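Long-range contacts in lipoate-protein ligase 1 (Plasmodium falciparum, PDB 5T8U), which belongs to the lipoate-protein ligase family and binds lipoic acid in a pocket of its catalytic domain: residues Arg91-Gly95 with Ser154-Lys158; Ile115-Phe121 with Val162-His166. All coordinates share one frame; numbering follows the deposited sequence.

Contact 1 (Arg91-Gly95 with Ser154-Lys158); sequences RRFTG and SAFKK. With LPA (lipoic acid), chain C.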
# COMPACT_ATOMS: atom_id res chain seq x y z
N ARG A 91 7.05 7.37 -3.65
CA ARG A 91 6.05 7.56 -2.60
C ARG A 91 4.74 6.96 -3.10
O ARG A 91 4.21 7.40 -4.13
CB ARG A 91 5.87 9.05 -2.26
CG ARG A 91 4.74 9.34 -1.28
CD ARG A 91 4.54 10.84 -1.11
NE ARG A 91 5.71 11.49 -0.54
CZ ARG A 91 5.90 11.73 0.76
NH1 ARG A 91 4.99 11.37 1.66
NH2 ARG A 91 7.01 12.33 1.16
N ARG A 92 4.23 5.97 -2.38
CA ARG A 92 3.01 5.30 -2.77
C ARG A 92 1.79 6.07 -2.26
O ARG A 92 1.90 7.05 -1.52
CB ARG A 92 3.00 3.86 -2.25
CG ARG A 92 3.20 3.74 -0.75
CD ARG A 92 3.15 2.29 -0.29
NE ARG A 92 3.25 2.19 1.16
CZ ARG A 92 4.39 2.12 1.84
NH1 ARG A 92 4.37 2.03 3.17
NH2 ARG A 92 5.56 2.13 1.21
N PHE A 93 0.61 5.61 -2.67
CA PHE A 93 -0.64 6.25 -2.30
C PHE A 93 -1.25 5.69 -1.03
O PHE A 93 -2.22 6.27 -0.52
CB PHE A 93 -1.65 6.12 -3.45
CG PHE A 93 -1.22 6.79 -4.72
CD1 PHE A 93 -0.78 8.10 -4.71
CD2 PHE A 93 -1.26 6.11 -5.93
CE1 PHE A 93 -0.38 8.72 -5.88
CE2 PHE A 93 -0.85 6.72 -7.10
CZ PHE A 93 -0.42 8.03 -7.08
N THR A 94 -0.71 4.60 -0.50
CA THR A 94 -1.21 3.99 0.72
C THR A 94 -0.37 4.45 1.91
O THR A 94 0.62 5.17 1.77
CB THR A 94 -1.20 2.46 0.61
OG1 THR A 94 0.14 2.00 0.44
CG2 THR A 94 -2.05 2.00 -0.56
N GLY A 95 -0.78 4.02 3.11
CA GLY A 95 -0.03 4.29 4.31
C GLY A 95 1.03 3.24 4.57
O GLY A 95 1.26 2.32 3.78
N SER A 154 1.89 -5.42 4.28
CA SER A 154 0.78 -4.97 3.45
C SER A 154 0.38 -3.53 3.76
O SER A 154 0.73 -2.97 4.80
CB SER A 154 -0.43 -5.89 3.64
OG SER A 154 -0.11 -7.23 3.30
N ALA A 155 -0.37 -2.95 2.83
CA ALA A 155 -0.95 -1.63 2.99
C ALA A 155 -2.23 -1.57 2.16
O ALA A 155 -2.41 -2.36 1.22
CB ALA A 155 0.02 -0.52 2.58
N PHE A 156 -3.10 -0.62 2.50
CA PHE A 156 -4.46 -0.61 1.97
C PHE A 156 -4.85 0.79 1.54
O PHE A 156 -4.30 1.79 1.99
CB PHE A 156 -5.45 -1.13 3.02
CG PHE A 156 -4.98 -2.34 3.76
CD1 PHE A 156 -5.30 -3.61 3.30
CD2 PHE A 156 -4.21 -2.22 4.90
CE1 PHE A 156 -4.86 -4.73 3.98
CE2 PHE A 156 -3.77 -3.34 5.58
CZ PHE A 156 -4.10 -4.60 5.12
N LYS A 157 -5.84 0.84 0.64
CA LYS A 157 -6.48 2.08 0.24
C LYS A 157 -7.91 1.76 -0.18
O LYS A 157 -8.15 0.75 -0.85
CB LYS A 157 -5.73 2.77 -0.91
CG LYS A 157 -6.48 3.94 -1.53
CD LYS A 157 -5.56 4.82 -2.35
CE LYS A 157 -6.29 6.02 -2.93
NZ LYS A 157 -6.85 6.92 -1.87
N LYS A 158 -8.84 2.62 0.22
CA LYS A 158 -10.26 2.43 -0.05
C LYS A 158 -10.77 3.52 -0.97
O LYS A 158 -10.32 4.67 -0.90
CB LYS A 158 -11.07 2.42 1.26
CG LYS A 158 -12.56 2.17 1.08
CD LYS A 158 -12.86 0.75 0.63
CE LYS A 158 -14.32 0.58 0.25
NZ LYS A 158 -14.71 -0.85 0.13
C1 LPA C . 4.43 -1.95 6.17
O1 LPA C . 5.21 -2.83 6.63
C2 LPA C . 3.66 -2.22 4.88
O2 LPA C . 4.28 -0.86 6.78
C3 LPA C . 4.64 -2.25 3.71
C4 LPA C . 3.89 -2.15 2.39
C5 LPA C . 4.90 -1.87 1.27
C6 LPA C . 4.24 -1.65 0.05
S6 LPA C . 5.16 -0.86 -0.90
C7 LPA C . 3.85 -3.36 -0.85
C8 LPA C . 4.07 -3.18 -2.42
S8 LPA C . 4.70 -1.48 -2.66
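The CB of A155 meets the 91-95 loop beside the flat guanidinium of R92, 4.4 Å from R92 NE. It comes in obliquely, over neither the face nor the edge. C5 of lipoic acid lies over one face of the guanidinium, close to its centre and 4.0 Å above the plane. T94 OG1 and G95 O lie at the guanidinium edge, in its plane. R92 holds G95 O side-on with two nitrogens, NE at 3.3 Å and NH1 at 3.2 Å. Both reach the oxygen from the same face of the carbonyl, above its plane. NH1 also bonds to the carbonyl of G97. These bonds should fix the rotation of the guanidinium, so that its flat side meets the ligand chain. The contact thus forms part of the lipoic acid pocket, with R92 on the loop and S154 on the strand. S154 O is 3.0 Å from C2 of the ligand.

The methyl of A155 packs against two oxygens of the loop, T94 OG1 and G95 O, each 3.3 Å from CB. T94 turns OG1 between its own N and carbonyl carbon (chi1 62°), where it hydrogen-bonds to NE2 of H166. T94 CG2 touches the carbonyl O of F156. T94 CG2 is also 3.8 Å from K157 CB. No hydrogen bond joins the two segments.

The loop follows strand 88-90 and leads to strand 99-101. It packs on strand 150-159 of the large mixed sheet. F93 and K157 both reach helix 22-34, while F156 points away from the loop and touches helix 117-132.

Contact 2 (Ile115-Phe121 with Val162-His166); sequences INTSSNF and VFLHH. With LPA (lipoic acid), chain C.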
# COMPACT_ATOMS: atom_id res chain seq x y z
N ILE A 115 -14.13 -4.78 1.17
CA ILE A 115 -12.91 -5.08 1.91
C ILE A 115 -12.74 -6.58 1.99
O ILE A 115 -13.67 -7.32 2.33
CB ILE A 115 -12.95 -4.43 3.30
CG1 ILE A 115 -13.01 -2.90 3.16
CG2 ILE A 115 -11.73 -4.84 4.11
CD1 ILE A 115 -13.09 -2.15 4.48
N ASN A 116 -11.53 -7.05 1.67
CA ASN A 116 -11.25 -8.48 1.55
C ASN A 116 -9.90 -8.83 2.16
O ASN A 116 -9.27 -9.81 1.76
CB ASN A 116 -11.30 -8.91 0.08
CG ASN A 116 -11.63 -10.38 -0.09
OD1 ASN A 116 -12.74 -10.82 0.22
ND2 ASN A 116 -10.67 -11.15 -0.59
N THR A 117 -9.45 -8.05 3.15
CA THR A 117 -8.14 -8.25 3.75
C THR A 117 -7.97 -9.68 4.25
O THR A 117 -7.08 -10.41 3.80
CB THR A 117 -7.95 -7.25 4.90
OG1 THR A 117 -8.14 -5.92 4.41
CG2 THR A 117 -6.55 -7.37 5.49
N SER A 118 -8.81 -10.08 5.21
CA SER A 118 -8.67 -11.39 5.82
C SER A 118 -8.65 -12.50 4.77
O SER A 118 -7.80 -13.40 4.81
CB SER A 118 -9.80 -11.62 6.82
OG SER A 118 -9.77 -10.64 7.85
N SER A 119 -9.57 -12.44 3.81
CA SER A 119 -9.62 -13.47 2.78
C SER A 119 -8.33 -13.50 1.96
O SER A 119 -7.79 -14.58 1.69
CB SER A 119 -10.83 -13.25 1.87
OG SER A 119 -12.02 -13.69 2.50
N ASN A 120 -7.83 -12.33 1.57
CA ASN A 120 -6.57 -12.28 0.84
C ASN A 120 -5.46 -12.96 1.63
O ASN A 120 -4.74 -13.83 1.11
CB ASN A 120 -6.20 -10.82 0.53
CG ASN A 120 -7.27 -10.10 -0.26
OD1 ASN A 120 -8.17 -10.72 -0.83
ND2 ASN A 120 -7.19 -8.78 -0.31
N PHE A 121 -5.31 -12.58 2.90
CA PHE A 121 -4.30 -13.23 3.75
C PHE A 121 -4.54 -14.73 3.84
O PHE A 121 -3.58 -15.49 4.00
CB PHE A 121 -4.31 -12.60 5.14
CG PHE A 121 -3.55 -11.31 5.24
CD1 PHE A 121 -2.20 -11.26 4.96
CD2 PHE A 121 -4.19 -10.14 5.62
CE1 PHE A 121 -1.49 -10.08 5.05
CE2 PHE A 121 -3.49 -8.94 5.71
CZ PHE A 121 -2.14 -8.91 5.42
N VAL A 162 -14.02 0.37 -4.89
CA VAL A 162 -12.86 -0.50 -4.97
C VAL A 162 -12.13 -0.51 -3.63
O VAL A 162 -12.05 0.51 -2.95
CB VAL A 162 -11.90 -0.05 -6.09
CG1 VAL A 162 -10.79 -1.07 -6.28
CG2 VAL A 162 -12.66 0.16 -7.39
N PHE A 163 -11.60 -1.68 -3.27
CA PHE A 163 -10.70 -1.83 -2.13
C PHE A 163 -9.40 -2.43 -2.62
O PHE A 163 -9.40 -3.46 -3.31
CB PHE A 163 -11.32 -2.71 -1.04
CG PHE A 163 -10.36 -3.05 0.06
CD1 PHE A 163 -10.02 -2.11 1.02
CD2 PHE A 163 -9.80 -4.31 0.14
CE1 PHE A 163 -9.14 -2.43 2.04
CE2 PHE A 163 -8.92 -4.64 1.15
CZ PHE A 163 -8.59 -3.69 2.10
N LEU A 164 -8.28 -1.79 -2.27
CA LEU A 164 -6.96 -2.18 -2.73
C LEU A 164 -6.11 -2.59 -1.53
O LEU A 164 -5.84 -1.76 -0.65
CB LEU A 164 -6.29 -1.04 -3.50
CG LEU A 164 -4.90 -1.31 -4.09
CD1 LEU A 164 -4.70 -0.51 -5.36
CD2 LEU A 164 -3.80 -0.99 -3.11
N HIS A 165 -5.71 -3.86 -1.50
CA HIS A 165 -4.82 -4.40 -0.48
C HIS A 165 -3.56 -4.88 -1.20
O HIS A 165 -3.55 -5.97 -1.78
CB HIS A 165 -5.50 -5.53 0.29
CG HIS A 165 -4.57 -6.36 1.13
ND1 HIS A 165 -4.97 -7.53 1.74
CD2 HIS A 165 -3.27 -6.18 1.47
CE1 HIS A 165 -3.95 -8.04 2.41
NE2 HIS A 165 -2.91 -7.24 2.27
N HIS A 166 -2.49 -4.08 -1.16
CA HIS A 166 -1.25 -4.42 -1.84
C HIS A 166 -0.13 -4.54 -0.82
O HIS A 166 0.04 -3.67 0.04
CB HIS A 166 -0.90 -3.39 -2.92
CG HIS A 166 -0.24 -2.15 -2.41
ND1 HIS A 166 1.12 -1.98 -2.42
CD2 HIS A 166 -0.76 -1.01 -1.89
CE1 HIS A 166 1.42 -0.79 -1.92
NE2 HIS A 166 0.30 -0.19 -1.59
C1 LPA C . 4.43 -1.95 6.17
O1 LPA C . 5.21 -2.83 6.63
C2 LPA C . 3.66 -2.22 4.88
O2 LPA C . 4.28 -0.86 6.78
C3 LPA C . 4.64 -2.25 3.71
C4 LPA C . 3.89 -2.15 2.39
C5 LPA C . 4.90 -1.87 1.27
C6 LPA C . 4.24 -1.65 0.05
S6 LPA C . 5.16 -0.86 -0.90
C7 LPA C . 3.85 -3.36 -0.85
C8 LPA C . 4.07 -3.18 -2.42
S8 LPA C . 4.70 -1.48 -2.66
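F163 and H165 point from strand 162-170 toward the start of helix 117-132, which packs on a face of the large mixed sheet. F163 meets I115, N116 and T117, and H165 meets T117, N120 and F121. I115 CA sits over one face of the F163 ring in a CH-pi contact, 3.9 Å from the ring centroid. The branches of I115 continue across the ring: CG1 is nearest CD1, and CG2 is nearest CZ. T117 crosses F163 at about a right angle and brings OG1 to 3.2 Å from CZ.

The H165 ring turns ND1 to N120 and CE1 to F121. CG of H165 is anti to the backbone N (chi1 167°), which carries the ring out to the helix. The F121 side chain crosses that of H165 at about a right angle. The two ring planes are inclined at 52°, neither stacked nor edge-to-face. H165 CE1 lies over one face of F121, toward the rim and 3.5 Å from CE2. N120 slides past H165 in the opposite direction. Its ND2 gives a nearly straight hydrogen bond to H165 ND1 (3.3 Å), tilted from the imidazole plane by 31°.

H166 meets lipoic acid at its ring edge, with ND1 3.2 Å from C8.

H165 is held at both nitrogens in a buried place, since NE2 bonds to S154 OG. The two polar bonds, with the rings of F121 and F156, should hold the imidazole in place between helix and sheet.

How the contacts relate
Both contacts belong to the catalytic domain and share the large mixed sheet, where strands 150-159 and 162-170 are antiparallel neighbours. Backbone bonds pair K157 with L164 and A155 with H166. The centre of contact 1 is about 3 Å from the centre of the chain, that of contact 2 about 11 Å. Contact 1 is partly buried, with F93, F156 and K157 partly exposed. Contact 2 is buried, although I115 at its edge is exposed. Contact 1 joins a loop to the sheet by methyl groups set against oxygens and aliphatic carbons. Contact 2 joins a helix to the sheet through aromatic rings and one direct bond. Lipoic acid touches R92 and S154 in contact 1 and H166 in contact 2.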